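Local coordinates for papain-like protease (Human betacoronavirus 2c EMC/2012, PDB 4PT5) that acts as a viral cysteine protease of the papain-like family, which probably cleaves the coronavirus replicase polyprotein and removes ubiquitin from host proteins, at the interface of chains A and B. Residues are numbered along the deposited sequence; one frame, centred on the assembly and turned at random. Chains: chain A/B, Papain-like protease.

The interface of chains A and B. Residues chain A 18-21, 31-32; chain B 224-227.
Strand 18-23 of chain A, with A:Gln31 and A:Leu32, packs on strand 224-227 of chain B; together they hide 349 Å² of protein surface, and the patch turns on a cation-pi contact between A:Arg18 and B:Tyr226. Two-fold symmetry repeats it with chains exchanged, although this pairing may reflect crystal packing. Both side chains hold CG in the crowded position between backbone N and carbonyl carbon, and they cross at about a right angle. From there the arginine chain runs extended to NE, so that it passes across one face of the phenol ring. A:Arg18 NH1 lies 4.0 Å from the centroid of the B:Tyr226 ring, displaced toward the rim over CG and CD1. A:Arg18 CD packs 4.0 Å from B:Tyr226 CE2. The guanidinium plane is inclined 59° to the ring, so one nitrogen, not the flat face of the guanidinium, meets the ring; its edge points at the tyrosine CB. CB of B:Tyr226 is also met by CG2 of A:Val20, the methyl beside the backbone N, at 3.8 Å. Next to the ring, the backbones are joined by a hydrogen bond from B:Val227 N to A:Thr19 O (3.0 Å), with 159° at the hydrogen and the donor nearly along the C=O axis. Alongside it, CB of A:Thr19 faces CB of B:Val227 at 4.1 Å. At the other end B:Met224, with CG anti to the backbone N and the chain bent at chi2 (71°), brings its CE to 3.8 Å from CD2 of A:Leu32, beside the carbonyl oxygen of A:Gln31. In the fold, strand 18-23 and helix 28-31 belong to the N-terminal ubiquitin-like region of chain A, and strand 224-227 to the zinc-binding fingers region of chain B.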
# COMPACT_ATOMS: atom_id res chain seq x y z
N ARG A 18 14.78 -21.13 15.78
CA ARG A 18 15.42 -21.05 17.10
C ARG A 18 14.56 -21.72 18.16
O ARG A 18 13.33 -21.74 18.05
CB ARG A 18 15.73 -19.59 17.48
CG ARG A 18 14.53 -18.67 17.59
CD ARG A 18 15.00 -17.25 17.85
NE ARG A 18 13.92 -16.27 17.79
CZ ARG A 18 13.27 -15.79 18.85
NH1 ARG A 18 13.57 -16.21 20.08
NH2 ARG A 18 12.31 -14.90 18.68
N THR A 19 15.21 -22.28 19.18
CA THR A 19 14.49 -22.98 20.24
C THR A 19 14.28 -22.06 21.45
O THR A 19 15.22 -21.44 21.95
CB THR A 19 15.21 -24.28 20.66
OG1 THR A 19 15.58 -25.02 19.49
CG2 THR A 19 14.31 -25.15 21.53
N VAL A 20 13.03 -21.97 21.89
CA VAL A 20 12.66 -21.14 23.03
C VAL A 20 11.97 -21.98 24.10
O VAL A 20 11.05 -22.74 23.80
CB VAL A 20 11.76 -19.96 22.61
CG1 VAL A 20 11.50 -19.02 23.78
CG2 VAL A 20 12.38 -19.18 21.45
N VAL A 21 12.44 -21.85 25.34
CA VAL A 21 11.87 -22.58 26.48
C VAL A 21 10.81 -21.72 27.18
O VAL A 21 11.10 -20.62 27.65
CB VAL A 21 12.98 -23.00 27.48
CG1 VAL A 21 12.39 -23.69 28.70
CG2 VAL A 21 14.00 -23.91 26.80
N GLN A 31 5.80 -13.84 26.83
CA GLN A 31 6.99 -14.69 26.78
C GLN A 31 7.77 -14.56 25.48
O GLN A 31 9.00 -14.46 25.49
CB GLN A 31 6.62 -16.15 27.05
CG GLN A 31 6.12 -16.41 28.47
CD GLN A 31 6.17 -17.87 28.86
OE1 GLN A 31 7.24 -18.41 29.13
NE2 GLN A 31 5.01 -18.52 28.90
N LEU A 32 7.05 -14.56 24.35
CA LEU A 32 7.66 -14.42 23.03
C LEU A 32 7.17 -13.16 22.31
O LEU A 32 7.92 -12.21 22.11
CB LEU A 32 7.35 -15.64 22.16
CG LEU A 32 8.35 -16.79 22.06
CD1 LEU A 32 7.66 -18.00 21.46
CD2 LEU A 32 9.56 -16.39 21.23
N MET B 224 15.20 -10.87 27.29
CA MET B 224 14.66 -11.99 26.53
C MET B 224 15.68 -13.13 26.50
O MET B 224 16.87 -12.89 26.28
CB MET B 224 14.32 -11.54 25.10
CG MET B 224 13.70 -12.61 24.21
SD MET B 224 12.01 -13.05 24.67
CE MET B 224 11.77 -14.49 23.63
N THR B 225 15.22 -14.36 26.73
CA THR B 225 16.10 -15.52 26.80
C THR B 225 15.64 -16.67 25.90
O THR B 225 14.47 -17.06 25.93
CB THR B 225 16.28 -16.01 28.26
OG1 THR B 225 16.86 -14.97 29.05
CG2 THR B 225 17.19 -17.24 28.33
N TYR B 226 16.56 -17.19 25.09
CA TYR B 226 16.33 -18.39 24.27
C TYR B 226 17.63 -19.20 24.11
O TYR B 226 18.70 -18.73 24.50
CB TYR B 226 15.72 -18.03 22.91
CG TYR B 226 16.58 -17.14 22.03
CD1 TYR B 226 16.55 -15.76 22.16
CD2 TYR B 226 17.40 -17.70 21.05
CE1 TYR B 226 17.33 -14.95 21.35
CE2 TYR B 226 18.19 -16.89 20.24
CZ TYR B 226 18.15 -15.52 20.39
OH TYR B 226 18.93 -14.72 19.59
N VAL B 227 17.51 -20.40 23.54
CA VAL B 227 18.65 -21.33 23.39
C VAL B 227 19.71 -20.81 22.40
O VAL B 227 19.37 -20.30 21.33
CB VAL B 227 18.16 -22.75 22.98
CG1 VAL B 227 19.33 -23.64 22.58
CG2 VAL B 227 17.38 -23.39 24.11